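Local coordinates for protein type II restriction enzyme MspI (PDB 1SA3) that recognises the double-stranded DNA sequence 5'-CCGG-3' and cleaves it after the first C, leaving fragments with terminal 5'-phosphates, at residues Glu146-Glu149 with Leu150-His154; Tyr51-Asn54 with Ala55-Gln58; Ser7-Tyr10 with Asp11-Gly14. All coordinates share one frame; numbering follows the deposited sequence.

Contact 1 of 3, residues Glu146-Glu149 with Leu150-His154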
loop_
_atom_site.group_PDB
_atom_site.type_symbol
_atom_site.label_atom_id
_atom_site.label_comp_id
_atom_site.label_asym_id
_atom_site.label_seq_id
_atom_site.Cartn_x
_atom_site.Cartn_y
_atom_site.Cartn_z
ATOM N N GLU E 146 -14.073 -16.929 -20.089
ATOM C CA GLU E 146 -14.660 -17.390 -18.839
ATOM C C GLU E 146 -14.073 -16.682 -17.621
ATOM O O GLU E 146 -14.800 -16.337 -16.689
ATOM C CB GLU E 146 -14.472 -18.903 -18.706
ATOM C CG GLU E 146 -14.956 -19.483 -17.389
ATOM C CD GLU E 146 -14.882 -20.997 -17.357
ATOM O OE1 GLU E 146 -13.816 -21.555 -17.691
ATOM O OE2 GLU E 146 -15.891 -21.632 -16.992
ATOM N N LEU E 147 -12.762 -16.465 -17.630
ATOM C CA LEU E 147 -12.104 -15.799 -16.513
ATOM C C LEU E 147 -12.654 -14.386 -16.375
ATOM O O LEU E 147 -13.104 -13.999 -15.299
ATOM C CB LEU E 147 -10.587 -15.753 -16.721
ATOM C CG LEU E 147 -9.774 -15.024 -15.637
ATOM C CD1 LEU E 147 -10.207 -15.480 -14.250
ATOM C CD2 LEU E 147 -8.294 -15.300 -15.850
ATOM N N LYS E 148 -12.633 -13.615 -17.457
ATOM C CA LYS E 148 -13.147 -12.251 -17.383
ATOM C C LYS E 148 -14.598 -12.212 -16.901
ATOM O O LYS E 148 -14.958 -11.381 -16.073
ATOM C CB LYS E 148 -13.049 -11.539 -18.737
ATOM C CG LYS E 148 -13.719 -10.154 -18.737
ATOM C CD LYS E 148 -13.574 -9.411 -20.058
ATOM C CE LYS E 148 -12.117 -9.078 -20.360
ATOM N NZ LYS E 148 -11.978 -8.229 -21.575
ATOM N N GLU E 149 -15.434 -13.109 -17.415
ATOM C CA GLU E 149 -16.837 -13.128 -17.014
ATOM C C GLU E 149 -17.078 -13.503 -15.555
ATOM O O GLU E 149 -18.011 -12.989 -14.942
ATOM C CB GLU E 149 -17.646 -14.050 -17.929
ATOM C CG GLU E 149 -17.749 -13.539 -19.355
ATOM C CD GLU E 149 -18.186 -12.084 -19.436
ATOM O OE1 GLU E 149 -19.159 -11.711 -18.748
ATOM O OE2 GLU E 149 -17.569 -11.309 -20.197
ATOM N N LEU E 150 -16.257 -14.384 -14.990
ATOM C CA LEU E 150 -16.437 -14.762 -13.591
ATOM C C LEU E 150 -16.055 -13.552 -12.735
ATOM O O LEU E 150 -16.703 -13.254 -11.724
ATOM C CB LEU E 150 -15.572 -15.980 -13.243
ATOM C CG LEU E 150 -16.070 -17.315 -13.827
ATOM C CD1 LEU E 150 -15.004 -18.396 -13.673
ATOM C CD2 LEU E 150 -17.355 -17.732 -13.125
ATOM N N ILE E 151 -15.009 -12.846 -13.151
ATOM C CA ILE E 151 -14.607 -11.654 -12.422
ATOM C C ILE E 151 -15.735 -10.627 -12.548
ATOM O O ILE E 151 -16.109 -9.980 -11.566
ATOM C CB ILE E 151 -13.296 -11.053 -12.973
ATOM C CG1 ILE E 151 -12.149 -12.045 -12.758
ATOM C CG2 ILE E 151 -12.998 -9.720 -12.264
ATOM C CD1 ILE E 151 -10.830 -11.641 -13.417
ATOM N N ARG E 152 -16.285 -10.483 -13.753
ATOM C CA ARG E 152 -17.369 -9.530 -13.974
ATOM C C ARG E 152 -18.593 -9.895 -13.141
ATOM O O ARG E 152 -19.309 -9.014 -12.673
ATOM C CB ARG E 152 -17.772 -9.479 -15.455
ATOM C CG ARG E 152 -18.665 -8.288 -15.810
ATOM C CD ARG E 152 -19.437 -8.493 -17.113
ATOM N NE ARG E 152 -18.576 -8.815 -18.247
ATOM C CZ ARG E 152 -17.693 -7.984 -18.798
ATOM N NH1 ARG E 152 -17.534 -6.757 -18.329
ATOM N NH2 ARG E 152 -16.970 -8.385 -19.836
ATOM N N LYS E 153 -18.844 -11.192 -12.972
ATOM C CA LYS E 153 -19.985 -11.639 -12.183
ATOM C C LYS E 153 -19.810 -11.156 -10.750
ATOM O O LYS E 153 -20.765 -10.710 -10.115
ATOM C CB LYS E 153 -20.096 -13.165 -12.182
ATOM C CG LYS E 153 -21.239 -13.682 -11.308
ATOM C CD LYS E 153 -21.349 -15.203 -11.340
ATOM C CE LYS E 153 -22.472 -15.706 -10.433
ATOM N NZ LYS E 153 -23.794 -15.085 -10.770
ATOM N N HIS E 154 -18.582 -11.256 -10.250
ATOM C CA HIS E 154 -18.270 -10.821 -8.893
ATOM C C HIS E 154 -18.533 -9.318 -8.793
ATOM O O HIS E 154 -19.123 -8.840 -7.823
ATOM C CB HIS E 154 -16.805 -11.116 -8.574
ATOM C CG HIS E 154 -16.501 -11.152 -7.108
ATOM N ND1 HIS E 154 -16.624 -10.047 -6.295
ATOM C CD2 HIS E 154 -16.097 -12.166 -6.307
ATOM C CE1 HIS E 154 -16.311 -10.379 -5.056
ATOM N NE2 HIS E 154 -15.986 -11.660 -5.036
#

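Contact 2 of 3, residues Tyr51-Asn54 with Ala55-Gln58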
loop_
_atom_site.group_PDB
_atom_site.type_symbol
_atom_site.label_atom_id
_atom_site.label_comp_id
_atom_site.label_asym_id
_atom_site.label_seq_id
_atom_site.Cartn_x
_atom_site.Cartn_y
_atom_site.Cartn_z
ATOM N N TYR E 51 17.286 9.866 14.008
ATOM C CA TYR E 51 16.246 8.896 14.316
ATOM C C TYR E 51 16.621 7.427 14.308
ATOM O O TYR E 51 15.950 6.622 14.948
ATOM C CB TYR E 51 15.034 9.150 13.414
ATOM C CG TYR E 51 14.348 10.447 13.768
ATOM C CD1 TYR E 51 14.207 11.471 12.832
ATOM C CD2 TYR E 51 13.874 10.668 15.068
ATOM C CE1 TYR E 51 13.614 12.681 13.177
ATOM C CE2 TYR E 51 13.282 11.880 15.425
ATOM C CZ TYR E 51 13.159 12.879 14.475
ATOM O OH TYR E 51 12.600 14.085 14.826
ATOM N N ASN E 52 17.690 7.066 13.608
ATOM C CA ASN E 52 18.097 5.671 13.588
ATOM C C ASN E 52 19.053 5.402 14.749
ATOM O O ASN E 52 20.106 4.794 14.569
ATOM C CB ASN E 52 18.782 5.323 12.268
ATOM C CG ASN E 52 18.730 3.839 11.977
ATOM O OD1 ASN E 52 17.679 3.305 11.611
ATOM N ND2 ASN E 52 19.852 3.158 12.163
ATOM N N THR E 53 18.690 5.877 15.936
ATOM C CA THR E 53 19.519 5.676 17.120
ATOM C C THR E 53 18.646 5.201 18.267
ATOM O O THR E 53 17.433 5.417 18.264
ATOM C CB THR E 53 20.216 6.978 17.566
ATOM O OG1 THR E 53 19.243 7.879 18.117
ATOM C CG2 THR E 53 20.915 7.635 16.389
ATOM N N ASN E 54 19.270 4.556 19.246
ATOM C CA ASN E 54 18.559 4.052 20.410
ATOM C C ASN E 54 17.960 5.182 21.240
ATOM O O ASN E 54 17.262 4.928 22.221
ATOM C CB ASN E 54 19.504 3.220 21.275
ATOM C CG ASN E 54 19.889 1.912 20.620
ATOM O OD1 ASN E 54 20.827 1.243 21.055
ATOM N ND2 ASN E 54 19.160 1.530 19.575
ATOM N N ALA E 55 18.244 6.424 20.857
ATOM C CA ALA E 55 17.691 7.577 21.560
ATOM C C ALA E 55 16.234 7.795 21.129
ATOM O O ALA E 55 15.469 8.487 21.811
ATOM C CB ALA E 55 18.519 8.820 21.270
ATOM N N PHE E 56 15.859 7.212 19.990
ATOM C CA PHE E 56 14.487 7.315 19.467
ATOM C C PHE E 56 14.086 5.925 18.992
ATOM O O PHE E 56 13.980 5.669 17.794
ATOM C CB PHE E 56 14.420 8.295 18.296
ATOM C CG PHE E 56 14.807 9.699 18.656
ATOM C CD1 PHE E 56 16.125 10.119 18.549
ATOM C CD2 PHE E 56 13.853 10.592 19.127
ATOM C CE1 PHE E 56 16.494 11.414 18.907
ATOM C CE2 PHE E 56 14.209 11.887 19.488
ATOM C CZ PHE E 56 15.531 12.299 19.377
ATOM N N PRO E 57 13.848 5.010 19.937
ATOM C CA PRO E 57 13.469 3.619 19.679
ATOM C C PRO E 57 12.351 3.399 18.663
ATOM O O PRO E 57 12.397 2.441 17.888
ATOM C CB PRO E 57 13.090 3.106 21.065
ATOM C CG PRO E 57 13.931 3.936 21.972
ATOM C CD PRO E 57 13.777 5.301 21.378
ATOM N N GLN E 58 11.348 4.271 18.667
ATOM C CA GLN E 58 10.239 4.107 17.733
ATOM C C GLN E 58 10.633 4.518 16.322
ATOM O O GLN E 58 10.437 3.756 15.379
ATOM C CB GLN E 58 9.012 4.896 18.211
ATOM C CG GLN E 58 7.773 4.743 17.317
ATOM C CD GLN E 58 6.490 5.120 18.035
ATOM O OE1 GLN E 58 6.095 4.470 19.001
ATOM N NE2 GLN E 58 5.836 6.176 17.570
#

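Contact 3 of 3, residues Ser7-Tyr10 with Asp11-Gly14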
loop_
_atom_site.group_PDB
_atom_site.type_symbol
_atom_site.label_atom_id
_atom_site.label_comp_id
_atom_site.label_asym_id
_atom_site.label_seq_id
_atom_site.Cartn_x
_atom_site.Cartn_y
_atom_site.Cartn_z
ATOM N N SER E 7 4.320 13.507 18.858
ATOM C CA SER E 7 3.572 14.443 19.688
ATOM C C SER E 7 3.460 15.757 18.934
ATOM O O SER E 7 2.413 16.402 18.936
ATOM C CB SER E 7 4.279 14.663 21.027
ATOM O OG SER E 7 3.556 15.602 21.812
ATOM N N LYS E 8 4.543 16.143 18.272
ATOM C CA LYS E 8 4.553 17.376 17.498
ATOM C C LYS E 8 3.577 17.300 16.333
ATOM O O LYS E 8 2.814 18.237 16.092
ATOM C CB LYS E 8 5.957 17.666 16.965
ATOM C CG LYS E 8 5.996 18.795 15.947
ATOM C CD LYS E 8 7.396 18.977 15.369
ATOM C CE LYS E 8 7.353 19.694 14.029
ATOM N NZ LYS E 8 6.736 21.039 14.133
ATOM N N LEU E 9 3.601 16.185 15.608
ATOM C CA LEU E 9 2.708 16.023 14.465
ATOM C C LEU E 9 1.241 15.972 14.893
ATOM O O LEU E 9 0.385 16.567 14.243
ATOM C CB LEU E 9 3.078 14.761 13.670
ATOM C CG LEU E 9 4.506 14.741 13.099
ATOM C CD1 LEU E 9 4.719 13.489 12.265
ATOM C CD2 LEU E 9 4.743 15.977 12.249
ATOM N N TYR E 10 0.941 15.272 15.982
ATOM C CA TYR E 10 -0.450 15.213 16.430
ATOM C C TYR E 10 -0.939 16.613 16.782
ATOM O O TYR E 10 -2.110 16.937 16.600
ATOM C CB TYR E 10 -0.610 14.287 17.639
ATOM C CG TYR E 10 -0.881 12.849 17.267
ATOM C CD1 TYR E 10 0.084 12.083 16.612
ATOM C CD2 TYR E 10 -2.117 12.258 17.538
ATOM C CE1 TYR E 10 -0.176 10.768 16.234
ATOM C CE2 TYR E 10 -2.384 10.943 17.164
ATOM C CZ TYR E 10 -1.408 10.204 16.513
ATOM O OH TYR E 10 -1.659 8.895 16.153
ATOM N N ASP E 11 -0.031 17.444 17.278
ATOM C CA ASP E 11 -0.386 18.802 17.643
ATOM C C ASP E 11 -0.591 19.641 16.391
ATOM O O ASP E 11 -1.589 20.359 16.282
ATOM C CB ASP E 11 0.708 19.421 18.517
ATOM C CG ASP E 11 0.296 20.764 19.097
ATOM O OD1 ASP E 11 -0.715 20.805 19.833
ATOM O OD2 ASP E 11 0.976 21.778 18.818
ATOM N N ASP E 12 0.339 19.543 15.439
ATOM C CA ASP E 12 0.233 20.316 14.202
ATOM C C ASP E 12 -1.051 19.975 13.439
ATOM O O ASP E 12 -1.611 20.825 12.749
ATOM C CB ASP E 12 1.428 20.060 13.266
ATOM C CG ASP E 12 2.774 20.359 13.911
ATOM O OD1 ASP E 12 2.862 21.284 14.749
ATOM O OD2 ASP E 12 3.756 19.671 13.556
ATOM N N PHE E 13 -1.505 18.731 13.549
ATOM C CA PHE E 13 -2.717 18.305 12.849
ATOM C C PHE E 13 -3.990 18.412 13.700
ATOM O O PHE E 13 -5.061 17.957 13.290
ATOM C CB PHE E 13 -2.562 16.868 12.321
ATOM C CG PHE E 13 -1.696 16.756 11.086
ATOM C CD1 PHE E 13 -0.313 16.659 11.191
ATOM C CD2 PHE E 13 -2.271 16.754 9.814
ATOM C CE1 PHE E 13 0.490 16.564 10.049
ATOM C CE2 PHE E 13 -1.480 16.659 8.662
ATOM C CZ PHE E 13 -0.096 16.564 8.778
ATOM N N GLY E 14 -3.866 19.012 14.881
ATOM C CA GLY E 14 -5.013 19.198 15.763
ATOM C C GLY E 14 -5.858 17.971 16.048
ATOM O O GLY E 14 -7.076 18.079 16.221
#

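Contact 1 of 3, residues Glu146-Glu149 with Leu150-His154
E149 and R152, three residues apart on helix 146-157, form a two-pronged salt bridge along one flank of the helix. R152 presents its guanidinium side-on: NE gives a hydrogen bond to E149 OE1 at 3.0 Å, and NH2 one to E149 OE2, also at 3.0 Å. Each N-H...O angle is 158°, and both carboxylate oxygens are met on their syn side and lie close to the guanidinium plane. The two flat groups are nevertheless not coplanar; their planes stand 34° apart. With CG beside its own backbone N (chi1 -67°) and the chain bent at chi2, E149 lies alongside R152, both side chains pointing the same way. K148 lends carbon to the same group, its CD packing obliquely against R152 NH2 at 3.6 Å. R152 NH2 and K148 NZ also reach E134 of helix 133-140, and K148 NZ pairs with D144 as well.

The apolar contacts lie elsewhere around the helix. L147 CD1 meets I151 CD1 at 4.0 Å, on a side where L147 touches helix 165-175 and I151 touches V133 and M258. E146 runs alongside L150, CG to CD1 3.9 Å, while its carboxylate pairs with R170.

Backbone bonds repeat at i to i+4: L150 N to E146 O, I151 N to L147 O at 3.1 Å, R152 N to K148 O at 2.8 Å and K153 N to E149 O. E149 and E134 probably hold the guanidinium's rotation, and E134, shared with K148, together with D144 probably eases the nearness of the two positive charges.

Contact 2 of 3, residues Tyr51-Asn54 with Ala55-Gln58
A type I beta turn from T53 to F56 joins helix 45-51 to helix 57-69, with F56 at the N-cap position of the second helix, so the contact is the corner of the loop between two consecutive helices. The turn is closed by F56 N, which donates to T53 O at 2.9 Å with an N-H...O angle of 165°. The donor nevertheless sits well above the carbonyl plane of T53, 46° out of it, as the tight bend brings the N-H in over the carbonyl. Just before the turn, N52 is the centre of an inverse gamma turn, where T53 N makes a weak bond to Y51 O.

Y51, two residues before the turn, and F56, its last residue, pack against each other in a T-shaped stack. Y51 turns its ring edge to the face of F56, the centroids 5.1 Å apart and the planes at 73°. CD2 of Y51 comes to 3.8 Å from F56 CG, while Y51 CE2 lies over the same face, displaced toward the rim of the ring. F56 sets its CG beside its backbone N, which places the ring face against the edge of the Y51 ring, Y51 being the last residue of helix 45-51. Helix 4-12 adds to the pair from outside the turn, L5 touching Y51 and E4 touching F56.

T53 meets the F56 ring at its edge rather than over its face. Its hydroxyl is hydrogen-bonded to K50 O, which ties the start of the turn to the last turn of helix 45-51. At the far end of the bend, the pyrrolidine ring of P57 rests on the N54 carbonyl, CG to O 3.5 Å. T53 OG1 stands near the plane of the F56 ring, 3.9 Å from CD1.

Contact 3 of 3, residues Ser7-Tyr10 with Asp11-Gly14
D12 lies back over the preceding turn of helix 4-12, against K8. Its CB is 3.6 Å from K8 O and faces L9 O a little farther off. CG comes closer still, 3.0 Å from K8 O, because chi1 of -57° sets it beside the backbone N of D12, itself hydrogen-bonded to that same K8 O at 2.9 Å. Both carboxylate oxygens therefore lie near a carbonyl oxygen that cannot donate to them, an electrostatic cost that the K8 ammonium may offset. OD2 has K8 CG at 3.4 Å and receives a weak, long salt-bridge bond from K8 NZ at 3.3 Å. The lysine crosses it at a slant, its chain extended as far as CE and bent only at chi4 (60°), which turns NZ back toward D12. OD1 stays farther from NZ.

The helix ends here in a Schellman motif: I15 N bonds back to Y10 O and G14 N to D11 O, with G14, at positive phi, as the C-prime residue. F13 is the first residue to leave helical angles, yet its N still donates to L9 O at 3.0 Å. The same L9 O lies in the plane of the F13 ring, at its edge, 3.1 Å from CD1. Y10 OH is hydrogen-bonded to R212 O and to the Y34 hydroxyl, while L9 packs on K36, Y37 and D40 of helix 23-41.

How the contacts relate
Contacts 2 and 3 lie on one side of the chain's centre, their centres about 20 Å apart and nearest atoms about 7 Å apart; they do not touch, but helix 4-12 links them, its L5 and E4 reaching the aromatic pair of contact 2 while its C-terminal part and the residues just after it form contact 3. Contact 1 lies on the other side, its centre about 49 Å from that of contact 2 and about 46 Å from that of contact 3. The sodium ion bound by E35, D84 and D99 is about 10 Å from the F13 side chain. Nearest-atom distances to the DNA are about 4 Å for contact 1, whose H154 packs on a phosphate, about 12 Å for contact 3 and about 16 Å for contact 2.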